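Local coordinates for protein phosphotriesterase, putative (Deinococcus radiodurans, PDB 4J35) that probably hydrolyses lactones at a two-metal centre and served as the template for engineering organophosphate hydrolysis, at residues H23-L28 against H268-P273; S48-A53 against R80-A85; C72-A77 against C92-F97; I202-G207 against F226-L231; L261-I266 against P289-D294. The protein carries 7 engineered substitutions. One frame throughout, in Å; residues are numbered along the deposited sequence.

Contact 1: residues H23-L28 against H268-P273. Engineered in segment 23-28: Leu28 (natural residue Tyr). With CO (cobalt (II) ion), chain C.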
# COMPACT_ATOMS: atom_id res chain seq x y z
N HIS A 23 3.81 -3.37 -4.91
CA HIS A 23 4.95 -4.09 -4.36
C HIS A 23 5.96 -4.32 -5.51
O HIS A 23 5.75 -5.19 -6.33
CB HIS A 23 4.47 -5.41 -3.70
CG HIS A 23 3.57 -5.18 -2.51
ND1 HIS A 23 4.08 -4.73 -1.31
CD2 HIS A 23 2.22 -5.27 -2.33
CE1 HIS A 23 3.09 -4.57 -0.44
NE2 HIS A 23 1.95 -4.84 -1.04
N VAL A 24 7.05 -3.54 -5.56
CA VAL A 24 8.09 -3.75 -6.60
C VAL A 24 8.67 -5.18 -6.46
O VAL A 24 8.70 -5.94 -7.42
CB VAL A 24 9.20 -2.67 -6.55
CG1 VAL A 24 10.28 -2.94 -7.62
CG2 VAL A 24 8.61 -1.26 -6.74
N ILE A 25 9.13 -5.53 -5.27
CA ILE A 25 9.39 -6.93 -4.93
C ILE A 25 8.63 -7.33 -3.67
O ILE A 25 8.23 -6.49 -2.87
CB ILE A 25 10.89 -7.22 -4.74
CG1 ILE A 25 11.42 -6.49 -3.51
CG2 ILE A 25 11.66 -6.85 -5.98
CD1 ILE A 25 12.94 -6.64 -3.33
N PHE A 26 8.35 -8.61 -3.53
CA PHE A 26 7.60 -9.08 -2.40
C PHE A 26 7.88 -10.54 -2.11
O PHE A 26 7.89 -11.37 -3.03
CB PHE A 26 6.11 -8.92 -2.69
CG PHE A 26 5.24 -9.14 -1.47
CD1 PHE A 26 4.79 -10.41 -1.16
CD2 PHE A 26 4.85 -8.08 -0.68
CE1 PHE A 26 3.98 -10.61 -0.04
CE2 PHE A 26 4.05 -8.28 0.44
CZ PHE A 26 3.62 -9.54 0.76
N GLY A 27 8.07 -10.84 -0.82
CA GLY A 27 8.19 -12.22 -0.34
C GLY A 27 7.33 -12.43 0.88
O GLY A 27 7.39 -11.63 1.80
N LEU A 28 6.53 -13.49 0.88
CA LEU A 28 5.80 -13.90 2.07
C LEU A 28 6.78 -14.37 3.13
O LEU A 28 7.75 -15.06 2.81
CB LEU A 28 4.83 -15.01 1.74
CG LEU A 28 3.68 -14.57 0.82
CD1 LEU A 28 3.02 -15.79 0.18
CD2 LEU A 28 2.66 -13.68 1.58
N HIS A 268 7.92 -8.47 -8.89
CA HIS A 268 8.89 -9.56 -8.89
C HIS A 268 8.77 -10.32 -7.59
O HIS A 268 8.88 -9.77 -6.53
CB HIS A 268 10.30 -9.02 -9.00
CG HIS A 268 11.36 -10.07 -8.91
ND1 HIS A 268 11.82 -10.76 -10.02
CD2 HIS A 268 12.06 -10.55 -7.86
CE1 HIS A 268 12.76 -11.61 -9.64
NE2 HIS A 268 12.93 -11.50 -8.34
N TRP A 269 8.54 -11.61 -7.69
CA TRP A 269 8.29 -12.40 -6.50
C TRP A 269 9.58 -12.98 -5.89
O TRP A 269 10.46 -13.46 -6.61
CB TRP A 269 7.25 -13.44 -6.90
CG TRP A 269 7.14 -14.68 -6.11
CD1 TRP A 269 7.86 -15.85 -6.28
CD2 TRP A 269 6.19 -14.93 -5.08
NE1 TRP A 269 7.43 -16.80 -5.38
CE2 TRP A 269 6.41 -16.27 -4.64
CE3 TRP A 269 5.19 -14.16 -4.48
CZ2 TRP A 269 5.65 -16.84 -3.62
CZ3 TRP A 269 4.44 -14.73 -3.46
CH2 TRP A 269 4.68 -16.06 -3.04
N LEU A 270 9.70 -12.90 -4.57
CA LEU A 270 10.87 -13.47 -3.87
C LEU A 270 10.64 -14.93 -3.49
O LEU A 270 9.52 -15.34 -3.18
CB LEU A 270 11.24 -12.63 -2.63
CG LEU A 270 11.45 -11.14 -2.97
CD1 LEU A 270 11.61 -10.32 -1.68
CD2 LEU A 270 12.65 -10.94 -3.90
N GLY A 271 11.72 -15.71 -3.52
CA GLY A 271 11.61 -17.14 -3.29
C GLY A 271 11.68 -17.85 -4.61
O GLY A 271 12.03 -17.24 -5.63
N ARG A 272 11.38 -19.14 -4.61
CA ARG A 272 11.31 -19.89 -5.85
C ARG A 272 10.09 -19.42 -6.62
O ARG A 272 9.06 -19.13 -6.03
CB ARG A 272 11.15 -21.39 -5.57
CG ARG A 272 12.42 -22.17 -5.58
CD ARG A 272 12.13 -23.65 -5.33
NE ARG A 272 11.99 -23.97 -3.91
CZ ARG A 272 11.90 -25.22 -3.46
NH1 ARG A 272 11.85 -26.23 -4.33
NH2 ARG A 272 11.81 -25.46 -2.16
N PRO A 273 10.19 -19.37 -7.95
CA PRO A 273 8.99 -19.08 -8.75
C PRO A 273 7.89 -20.07 -8.40
O PRO A 273 8.16 -21.23 -8.09
CB PRO A 273 9.47 -19.33 -10.19
CG PRO A 273 10.94 -19.18 -10.14
CD PRO A 273 11.34 -19.71 -8.79
CO CO C . 0.12 -4.89 -0.34
O HOH W 1 7.39 -15.25 -1.53
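In the TIM barrel of this phosphotriesterase-family enzyme, Phe26 pairs in parallel with Trp269 where the end of strand 17-26 runs beside strand 266-269, just beyond the metal-binding residue His23. Phe26 provides both backbone bonds of the pairing. Its N donates to His268 O over 3.3 Å, while its O accepts Leu270 N over 2.8 Å in an almost straight bond (170°). His268 O also receives a CA-H contact from Ile25. At Ile25 a chi1 of 66° sets CG1 between the backbone N and the carbonyl carbon, and CG2, beside the N, rests 4.0 Å from His268 CB. Branched Leu270 lies against the peptide from Phe26 to Gly27, its CD1 3.7 Å from Gly27 N. Glycine suits that place, because a CB on Gly27 would crowd Leu270 CB. The aromatic side chain of Phe26 belongs to the active-site side: its CD2 lies over one face of the His23 ring, toward the rim, and His23 NE2 binds a cobalt ion. That ion is also held by His21, Asp264 and Lys143. Farther out, Leu28, an engineered replacement for tyrosine, brings CD1 to the edge of the indole, 3.6 Å from Trp269 CH2. The indole is steadied within its own segment by a bond from Trp269 NE1 to Arg272 O. A water over one face of that ring bridges the segments, accepting from Leu28 N at 3.1 Å and donating to Leu270 O at 2.7 Å.

Contact 2: residues S48-A53 against R80-A85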
# COMPACT_ATOMS: atom_id res chain seq x y z
N SER A 48 13.36 -6.72 -14.90
CA SER A 48 11.91 -6.84 -14.96
C SER A 48 11.23 -5.60 -14.35
O SER A 48 10.28 -5.06 -14.92
CB SER A 48 11.49 -8.10 -14.22
OG SER A 48 10.10 -8.32 -14.35
N CYS A 49 11.72 -5.16 -13.20
CA CYS A 49 11.15 -4.01 -12.48
C CYS A 49 11.35 -2.68 -13.22
O CYS A 49 10.44 -1.85 -13.23
CB CYS A 49 11.76 -3.94 -11.06
SG CYS A 49 11.26 -5.29 -10.05
N THR A 50 12.51 -2.47 -13.84
CA THR A 50 12.74 -1.27 -14.66
C THR A 50 11.89 -1.26 -15.94
O THR A 50 11.45 -0.21 -16.41
CB THR A 50 14.22 -1.11 -15.08
OG1 THR A 50 14.62 -2.25 -15.83
CG2 THR A 50 15.13 -0.93 -13.86
N GLU A 51 11.69 -2.44 -16.52
CA GLU A 51 10.78 -2.58 -17.66
C GLU A 51 9.37 -2.10 -17.22
O GLU A 51 8.70 -1.32 -17.92
CB GLU A 51 10.81 -4.06 -18.10
CG GLU A 51 10.11 -4.43 -19.41
CD GLU A 51 10.89 -4.04 -20.67
OE1 GLU A 51 11.97 -3.41 -20.54
OE2 GLU A 51 10.42 -4.35 -21.80
N THR A 52 8.92 -2.56 -16.05
CA THR A 52 7.58 -2.22 -15.57
C THR A 52 7.49 -0.73 -15.25
O THR A 52 6.50 -0.06 -15.59
CB THR A 52 7.21 -3.07 -14.34
OG1 THR A 52 7.03 -4.42 -14.74
CG2 THR A 52 5.90 -2.56 -13.68
N ALA A 53 8.53 -0.21 -14.62
CA ALA A 53 8.57 1.21 -14.33
C ALA A 53 8.47 2.02 -15.63
O ALA A 53 7.83 3.06 -15.69
CB ALA A 53 9.85 1.59 -13.61
N ARG A 80 15.70 2.03 -4.79
CA ARG A 80 16.47 3.18 -5.27
C ARG A 80 17.14 2.90 -6.62
O ARG A 80 17.15 3.77 -7.49
CB ARG A 80 17.52 3.61 -4.24
CG ARG A 80 18.35 4.83 -4.67
CD ARG A 80 19.04 5.47 -3.48
NE ARG A 80 20.08 4.61 -2.93
CZ ARG A 80 20.84 4.91 -1.88
NH1 ARG A 80 20.69 6.06 -1.25
NH2 ARG A 80 21.75 4.04 -1.46
N GLU A 81 17.65 1.70 -6.81
CA GLU A 81 18.22 1.33 -8.10
C GLU A 81 17.19 1.45 -9.21
O GLU A 81 17.50 1.93 -10.30
CB GLU A 81 18.72 -0.11 -8.12
CG GLU A 81 19.94 -0.38 -7.32
CD GLU A 81 20.40 -1.81 -7.48
OE1 GLU A 81 20.63 -2.25 -8.64
OE2 GLU A 81 20.51 -2.50 -6.45
N VAL A 82 15.98 0.95 -8.95
CA VAL A 82 14.92 0.97 -9.95
C VAL A 82 14.53 2.42 -10.27
O VAL A 82 14.35 2.78 -11.43
CB VAL A 82 13.68 0.18 -9.46
CG1 VAL A 82 12.54 0.31 -10.45
CG2 VAL A 82 14.05 -1.28 -9.23
N SER A 83 14.40 3.24 -9.22
CA SER A 83 14.06 4.66 -9.39
C SER A 83 15.12 5.44 -10.16
O SER A 83 14.79 6.21 -11.07
CB SER A 83 13.86 5.33 -8.01
OG SER A 83 13.46 6.69 -8.17
N GLU A 84 16.38 5.26 -9.79
CA GLU A 84 17.48 5.96 -10.44
C GLU A 84 17.69 5.50 -11.88
O GLU A 84 18.20 6.25 -12.72
CB GLU A 84 18.78 5.77 -9.64
CG GLU A 84 18.81 6.49 -8.28
CD GLU A 84 20.11 6.25 -7.50
OE1 GLU A 84 20.91 5.39 -7.92
OE2 GLU A 84 20.32 6.92 -6.47
N ALA A 85 17.29 4.27 -12.19
CA ALA A 85 17.44 3.77 -13.55
C ALA A 85 16.35 4.31 -14.50
O ALA A 85 16.57 4.44 -15.69
CB ALA A 85 17.46 2.25 -13.56
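Val82 turns CG1 anti to its backbone N (chi1 175°), which sets CG2 beside that N and gives the neighbouring helix a two-pronged surface. CG2 meets Cys49 CB at 4.0 Å. CG1 approaches Ala53 CB at 4.3 Å, one helical turn farther along helix 42-58. A beta-branched residue fits here because its two methyls reach two successive turns, and the short side chains of Cys49 and Ala53 let the helices come near. Thr50 flanks this centre. Its chi1 of 59° puts OG1 between the backbone N and the carbonyl carbon, where the hydroxyl bonds back to Leu46 O and Ala47 O, and leaves CG2 anti to the carbonyl carbon. Thr50 CG2 therefore faces helix 76-86, lying 4.0 Å from Ala85 CB. Threonine is thus apolar toward its partner, its oxygen satisfied within its own helix. No hydrogen bond joins the two segments. Their axes pass 9.5 Å apart at 46°, and the nearest CA atoms are those of Thr50 and Val82. On the barrel side, Cys49 SG touches Val24 and His268. Such packing of helices 42-58 and 76-86, joined through strand 61-66, is typical of consecutive helices in the outer layer of a TIM barrel.

Contact 3: residues C72-A77 against C92-F97; sequences CGRNPA and CATGFF. Engineered in segment 92-97: Phe97 (natural residue Tyr).
Cys72 meets Phe97, and Arg74 reaches across to Ala93, where the loops that follow TIM-barrel strands 61-66 and 89-91 run in nearly opposite directions. The sulfur of Cys72 approaches the Phe97 ring obliquely, 4.5 Å from its centroid and 30° off the normal, a sulfur-aromatic contact, with SG also 3.9 Å from Phe97 CB. Phe97 is engineered, tyrosine being the natural residue. Its ring stands edge-to-face with His176, a ligand of one cobalt ion, so this loop pair borders the metal centre. Arg74, long enough to span the gap, starts out extended and bends at chi3 (70°), which turns NE aside. The guanidinium presents its edge to the loop, and NH1 donates to Ala93 O over 2.9 Å at 157°, in the carbonyl plane and on a lone pair. The same NH1 forms a salt bridge with Glu127, which also binds Thr94 OG1. A leucine in place of Arg74 would probably leave Ala93 O without this donor and the Glu127 carboxylate without this counter-charge. Next comes Asn75, the N-cap of helix 76-86, with OD1 bonded to Phe78 N. Proline, lacking an N-H, fits the first turn, and Pro76 CB packs 4.5 Å from Cys92 SG.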
# COMPACT_ATOMS: atom_id res chain seq x y z
N CYS A 72 8.48 -8.53 4.83
CA CYS A 72 8.02 -9.15 3.60
C CYS A 72 8.95 -8.81 2.47
O CYS A 72 8.50 -8.65 1.33
CB CYS A 72 6.61 -8.70 3.24
SG CYS A 72 5.36 -9.13 4.50
N GLY A 73 10.24 -8.70 2.76
CA GLY A 73 11.19 -8.58 1.67
C GLY A 73 11.55 -7.18 1.24
O GLY A 73 12.21 -7.00 0.23
N ARG A 74 11.11 -6.18 2.01
CA ARG A 74 11.40 -4.78 1.71
C ARG A 74 12.87 -4.54 1.53
O ARG A 74 13.71 -5.02 2.33
CB ARG A 74 10.94 -3.89 2.89
CG ARG A 74 11.30 -2.40 2.74
CD ARG A 74 11.03 -1.60 4.03
NE ARG A 74 11.97 -1.96 5.07
CZ ARG A 74 12.18 -1.26 6.19
NH1 ARG A 74 11.53 -0.10 6.40
NH2 ARG A 74 13.03 -1.72 7.09
N ASN A 75 13.19 -3.80 0.47
CA ASN A 75 14.57 -3.60 0.04
C ASN A 75 14.77 -2.22 -0.52
O ASN A 75 14.75 -2.02 -1.74
CB ASN A 75 14.97 -4.63 -1.00
CG ASN A 75 16.48 -4.64 -1.25
OD1 ASN A 75 17.16 -3.64 -1.09
ND2 ASN A 75 17.00 -5.80 -1.65
N PRO A 76 14.97 -1.24 0.35
CA PRO A 76 15.06 0.15 -0.09
C PRO A 76 16.17 0.43 -1.11
O PRO A 76 15.95 1.25 -2.01
CB PRO A 76 15.35 0.91 1.21
CG PRO A 76 14.83 0.03 2.28
CD PRO A 76 15.06 -1.37 1.82
N ALA A 77 17.33 -0.18 -0.96
CA ALA A 77 18.42 0.04 -1.90
C ALA A 77 18.08 -0.49 -3.30
O ALA A 77 18.48 0.12 -4.27
CB ALA A 77 19.69 -0.62 -1.39
N CYS A 92 8.90 4.25 0.04
CA CYS A 92 8.84 2.95 0.70
C CYS A 92 8.27 3.10 2.09
O CYS A 92 8.11 4.20 2.57
CB CYS A 92 10.20 2.26 0.74
SG CYS A 92 11.42 2.96 1.84
N ALA A 93 7.94 1.95 2.68
CA ALA A 93 7.22 1.88 3.94
C ALA A 93 8.10 1.50 5.12
O ALA A 93 9.14 0.85 4.97
CB ALA A 93 6.10 0.87 3.82
N THR A 94 7.63 1.85 6.32
CA THR A 94 8.12 1.23 7.54
C THR A 94 6.93 0.60 8.26
O THR A 94 5.89 1.23 8.42
CB THR A 94 8.80 2.23 8.46
OG1 THR A 94 9.22 1.56 9.65
CG2 THR A 94 7.87 3.40 8.82
N GLY A 95 7.04 -0.68 8.61
CA GLY A 95 5.97 -1.35 9.30
C GLY A 95 6.12 -2.85 9.26
O GLY A 95 7.02 -3.37 8.59
N PHE A 96 5.24 -3.55 9.97
CA PHE A 96 5.24 -5.03 9.93
C PHE A 96 3.87 -5.53 9.53
O PHE A 96 2.89 -4.82 9.68
CB PHE A 96 5.53 -5.58 11.31
CG PHE A 96 6.97 -5.84 11.61
CD1 PHE A 96 7.90 -4.83 11.61
CD2 PHE A 96 7.38 -7.09 11.98
CE1 PHE A 96 9.22 -5.06 11.95
CE2 PHE A 96 8.71 -7.34 12.34
CZ PHE A 96 9.63 -6.32 12.31
N PHE A 97 3.79 -6.78 9.07
CA PHE A 97 2.54 -7.31 8.51
C PHE A 97 1.59 -7.89 9.59
O PHE A 97 2.03 -8.16 10.70
CB PHE A 97 2.92 -8.38 7.47
CG PHE A 97 1.89 -8.65 6.43
CD1 PHE A 97 1.28 -7.61 5.73
CD2 PHE A 97 1.60 -9.96 6.07
CE1 PHE A 97 0.36 -7.87 4.70
CE2 PHE A 97 0.69 -10.23 5.03
CZ PHE A 97 0.07 -9.19 4.36

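Contact 4: residues I202-G207 against F226-L231. With CO (cobalt (II) ion), chain B.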
# COMPACT_ATOMS: atom_id res chain seq x y z
N ILE A 202 -6.96 4.10 4.32
CA ILE A 202 -7.33 2.78 4.80
C ILE A 202 -7.37 1.90 3.59
O ILE A 202 -8.10 2.19 2.64
CB ILE A 202 -8.70 2.73 5.43
CG1 ILE A 202 -8.78 3.72 6.61
CG2 ILE A 202 -9.05 1.30 5.86
CD1 ILE A 202 -7.74 3.43 7.76
N GLY A 203 -6.58 0.84 3.62
CA GLY A 203 -6.41 0.03 2.43
C GLY A 203 -7.31 -1.17 2.25
O GLY A 203 -8.02 -1.60 3.14
N HIS A 204 -7.23 -1.72 1.04
CA HIS A 204 -7.97 -2.90 0.62
C HIS A 204 -9.48 -2.79 0.87
O HIS A 204 -10.16 -3.79 1.14
CB HIS A 204 -7.38 -4.18 1.28
CG HIS A 204 -5.90 -4.35 1.11
ND1 HIS A 204 -5.19 -3.81 0.06
CD2 HIS A 204 -4.99 -5.01 1.87
CE1 HIS A 204 -3.91 -4.15 0.17
NE2 HIS A 204 -3.76 -4.87 1.27
N MET A 205 -10.00 -1.58 0.74
CA MET A 205 -11.42 -1.33 0.97
C MET A 205 -12.28 -1.82 -0.14
O MET A 205 -13.49 -1.90 0.01
CB MET A 205 -11.66 0.16 1.27
CG MET A 205 -11.10 0.55 2.61
SD MET A 205 -12.15 -0.03 4.00
CE MET A 205 -13.68 0.79 3.58
N ASP A 206 -11.66 -2.19 -1.26
CA ASP A 206 -12.41 -2.81 -2.33
C ASP A 206 -12.78 -4.24 -2.00
O ASP A 206 -13.56 -4.87 -2.70
CB ASP A 206 -11.62 -2.74 -3.63
CG ASP A 206 -10.18 -3.18 -3.49
OD1 ASP A 206 -9.60 -3.11 -2.39
OD2 ASP A 206 -9.59 -3.60 -4.52
N GLY A 207 -12.19 -4.77 -0.94
CA GLY A 207 -12.50 -6.13 -0.51
C GLY A 207 -13.90 -6.30 0.04
O GLY A 207 -14.33 -7.42 0.31
N PHE A 226 -9.27 1.54 -3.05
CA PHE A 226 -9.64 0.35 -3.77
C PHE A 226 -8.32 -0.03 -4.42
O PHE A 226 -8.00 0.45 -5.52
CB PHE A 226 -10.71 0.73 -4.82
CG PHE A 226 -12.08 0.99 -4.23
CD1 PHE A 226 -12.30 2.01 -3.32
CD2 PHE A 226 -13.15 0.20 -4.61
CE1 PHE A 226 -13.56 2.22 -2.82
CE2 PHE A 226 -14.39 0.39 -4.10
CZ PHE A 226 -14.60 1.40 -3.19
N ASP A 227 -7.50 -0.81 -3.71
CA ASP A 227 -6.13 -0.95 -4.12
C ASP A 227 -5.69 -2.36 -4.50
O ASP A 227 -4.50 -2.62 -4.58
CB ASP A 227 -5.19 -0.37 -3.08
CG ASP A 227 -5.42 -0.96 -1.69
OD1 ASP A 227 -6.08 -2.01 -1.60
OD2 ASP A 227 -4.98 -0.35 -0.70
N ARG A 228 -6.65 -3.26 -4.74
CA ARG A 228 -6.31 -4.58 -5.30
C ARG A 228 -7.06 -4.79 -6.63
O ARG A 228 -7.49 -5.91 -6.96
CB ARG A 228 -6.64 -5.69 -4.30
CG ARG A 228 -6.23 -5.31 -2.86
CD ARG A 228 -6.39 -6.44 -1.89
NE ARG A 228 -5.25 -7.35 -1.95
CZ ARG A 228 -5.15 -8.45 -1.22
NH1 ARG A 228 -6.09 -8.76 -0.33
NH2 ARG A 228 -4.08 -9.23 -1.36
N ILE A 229 -7.21 -3.70 -7.37
CA ILE A 229 -7.97 -3.72 -8.62
C ILE A 229 -7.21 -4.64 -9.58
O ILE A 229 -6.02 -4.49 -9.77
CB ILE A 229 -8.13 -2.32 -9.24
CG1 ILE A 229 -8.93 -1.40 -8.27
CG2 ILE A 229 -8.87 -2.39 -10.57
CD1 ILE A 229 -9.04 0.03 -8.73
N GLY A 230 -7.94 -5.60 -10.13
CA GLY A 230 -7.35 -6.61 -11.03
C GLY A 230 -7.29 -7.99 -10.39
O GLY A 230 -7.19 -8.99 -11.10
N LEU A 231 -7.34 -8.06 -9.05
CA LEU A 231 -7.30 -9.35 -8.35
C LEU A 231 -8.74 -9.82 -8.10
O LEU A 231 -9.40 -9.35 -7.18
CB LEU A 231 -6.53 -9.23 -7.04
CG LEU A 231 -6.27 -10.49 -6.21
CD1 LEU A 231 -5.52 -11.51 -7.06
CD2 LEU A 231 -5.46 -10.12 -4.95
CO CO B . -2.19 -5.85 2.02
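His204 and Asp227 form a histidine-carboxylate pair at the metal centre, on the loops following TIM-barrel strands 200-202 and 223-226. His204 NE2 binds a cobalt ion at 2.0 Å, alongside His176 and Lys143. On the other side of the ring, ND1 donates to Asp227 OD1 over 2.6 Å. The acceptor lies in the ring plane, yet the donor sits above the carboxylate plane, the two planes being 71° apart. Asp227 also grips the backbone: His204 N donates to OD2 over 3.2 Å from the syn side and weakly to OD1. An alanine in place of Asp227 would be likely to leave His204 N and ND1 without these acceptors and the metal-binding ring freer to turn. Over one face of that ring lies Arg228, whose guanidinium stacks at 28° with centres 4.5 Å apart and whose CD makes a CH-pi contact. NE of Arg228, turned aside by a bend at chi3, forms a salt bridge with Asp264 OD2. Outside this shell, Asp206 OD2 accepts Arg228 N over 3.0 Å on its syn side and forms a salt bridge with Arg243 NE. Asp206 packs on Phe226, its N over a face of the ring and its CB 3.5 Å from Phe226 CD2.

Contact 5: residues L261-I266 against P289-D294. With CO (cobalt (II) ion), chain C.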
# COMPACT_ATOMS: atom_id res chain seq x y z
N LEU A 261 -6.89 4.64 -5.86
CA LEU A 261 -6.96 3.46 -6.75
C LEU A 261 -5.58 2.82 -6.93
O LEU A 261 -4.62 3.51 -7.21
CB LEU A 261 -7.47 3.87 -8.13
CG LEU A 261 -8.81 4.62 -8.22
CD1 LEU A 261 -9.01 5.11 -9.67
CD2 LEU A 261 -9.98 3.76 -7.79
N SER A 262 -5.49 1.51 -6.73
CA SER A 262 -4.21 0.80 -6.97
C SER A 262 -4.45 -0.67 -7.23
O SER A 262 -5.60 -1.11 -7.25
CB SER A 262 -3.25 0.97 -5.82
OG SER A 262 -2.02 1.43 -6.31
N HIS A 263 -3.36 -1.41 -7.48
CA HIS A 263 -3.45 -2.83 -7.79
C HIS A 263 -2.96 -3.81 -6.72
O HIS A 263 -3.32 -5.00 -6.77
CB HIS A 263 -2.64 -3.16 -9.07
CG HIS A 263 -2.84 -2.18 -10.18
ND1 HIS A 263 -2.11 -1.02 -10.31
CD2 HIS A 263 -3.66 -2.22 -11.26
CE1 HIS A 263 -2.46 -0.40 -11.42
NE2 HIS A 263 -3.40 -1.11 -12.01
N ASP A 264 -2.07 -3.37 -5.82
CA ASP A 264 -1.42 -4.28 -4.88
C ASP A 264 -0.65 -5.37 -5.67
O ASP A 264 -0.54 -6.51 -5.23
CB ASP A 264 -2.45 -4.92 -3.98
CG ASP A 264 -1.83 -5.54 -2.72
OD1 ASP A 264 -0.67 -5.26 -2.37
OD2 ASP A 264 -2.54 -6.34 -2.11
N SER A 265 -0.11 -4.96 -6.80
CA SER A 265 0.57 -5.91 -7.70
C SER A 265 1.95 -6.25 -7.16
O SER A 265 2.51 -5.51 -6.35
CB SER A 265 0.63 -5.30 -9.11
OG SER A 265 1.54 -4.21 -9.20
N ILE A 266 2.51 -7.38 -7.59
CA ILE A 266 3.85 -7.73 -7.16
C ILE A 266 4.67 -7.82 -8.46
O ILE A 266 4.36 -8.64 -9.31
CB ILE A 266 3.86 -9.09 -6.45
CG1 ILE A 266 3.22 -8.99 -5.05
CG2 ILE A 266 5.27 -9.65 -6.36
CD1 ILE A 266 2.92 -10.38 -4.48
N PRO A 289 0.35 -3.78 -12.81
CA PRO A 289 0.17 -2.33 -12.57
C PRO A 289 -0.23 -1.44 -13.76
O PRO A 289 -0.30 -0.23 -13.61
CB PRO A 289 1.53 -1.89 -12.06
CG PRO A 289 2.48 -2.92 -12.61
CD PRO A 289 1.73 -4.20 -12.56
N LEU A 290 -0.48 -2.01 -14.93
CA LEU A 290 -0.94 -1.22 -16.06
C LEU A 290 -2.45 -1.27 -16.24
O LEU A 290 -3.01 -0.61 -17.14
CB LEU A 290 -0.27 -1.80 -17.37
CG LEU A 290 1.22 -2.08 -17.20
CD1 LEU A 290 1.80 -2.71 -18.51
CD2 LEU A 290 1.98 -0.83 -16.90
N HIS A 291 -3.11 -2.12 -15.47
CA HIS A 291 -4.54 -2.38 -15.59
C HIS A 291 -5.39 -1.13 -15.30
O HIS A 291 -6.37 -0.87 -16.00
CB HIS A 291 -4.88 -3.54 -14.65
CG HIS A 291 -6.34 -3.83 -14.50
ND1 HIS A 291 -7.20 -3.94 -15.56
CD2 HIS A 291 -7.08 -4.07 -13.39
CE1 HIS A 291 -8.41 -4.24 -15.12
NE2 HIS A 291 -8.36 -4.31 -13.81
N ILE A 292 -4.96 -0.28 -14.38
CA ILE A 292 -5.84 0.81 -13.98
C ILE A 292 -5.82 1.83 -15.13
O ILE A 292 -6.85 2.23 -15.65
CB ILE A 292 -5.44 1.46 -12.66
CG1 ILE A 292 -6.05 0.62 -11.55
CG2 ILE A 292 -5.94 2.89 -12.63
CD1 ILE A 292 -5.50 0.96 -10.14
N SER A 293 -4.61 2.16 -15.58
CA SER A 293 -4.44 3.01 -16.75
C SER A 293 -5.15 2.50 -18.01
O SER A 293 -5.85 3.28 -18.67
CB SER A 293 -2.96 3.23 -17.04
OG SER A 293 -2.30 3.78 -15.92
N ASP A 294 -4.97 1.22 -18.37
CA ASP A 294 -5.48 0.74 -19.66
C ASP A 294 -6.96 0.37 -19.67
O ASP A 294 -7.62 0.48 -20.71
CB ASP A 294 -4.70 -0.51 -20.16
CG ASP A 294 -3.24 -0.24 -20.40
OD1 ASP A 294 -2.84 0.93 -20.33
OD2 ASP A 294 -2.50 -1.21 -20.71
CO CO C . 0.12 -4.89 -0.34
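His263 is bound by Ile292 through a hydrogen bond: Ile292 N donates to His263 NE2 over 3.0 Å, 6° out of the ring plane, though bent at the hydrogen (132°). CH-pi contacts hold the two faces of the imidazole. Pro289 CA lies 3.6 Å from the His263 centroid over one face, and Ile292 CD1 sits at the same distance over the opposite face. That CD1 stands anti to CA (chi2 168°), which extends the chain to the ring. A flat ring with an in-plane acceptor suits this slot between proline and isoleucine. The loop carrying His263 follows strand 259-261, an edge strand of one TIM-barrel sheet, and the next residue, Asp264, binds a cobalt ion through OD1 at 2.2 Å together with His21, His23 and Lys143. The helix reached by His263, 291-303, belongs to the outer layer. Among apolar contacts, Ile292 CD1 also reaches Leu261 CB at 4.0 Å and comes within 3.4 Å of Ser262 CA. His291 contributes its CB, beside CD2 of His263. At a polar-apolar border, Ser265 OG lies 3.4 Å from Pro289 CD, while its hydrogen bond goes to Glu22. The other oxygen of Glu22 accepts from His263 N and is hydrogen-bonded to Ser262 OG.

Overall arrangement
From the N terminus, 23-28 opens the longest loop, which contact 1 closes at 268-273. Contacts 2, 3 and 4 all nest within it. Helix 42-58 begins contact 2 and the loop at 72-77 begins contact 3. The two cross, since 80-85 closes the former before 92-97 closes the latter, and both use helix 76-86. Contact 4 follows in series, a short loop from 202-207 to 226-231. Contact 5 opens at 261-266, inside contact 1, but closes at 289-294, beyond it, so these two cross, and both hold ligands of the same cobalt ion. Together they join early and late parts of the barrel, its outer helices and its metal-bearing loops.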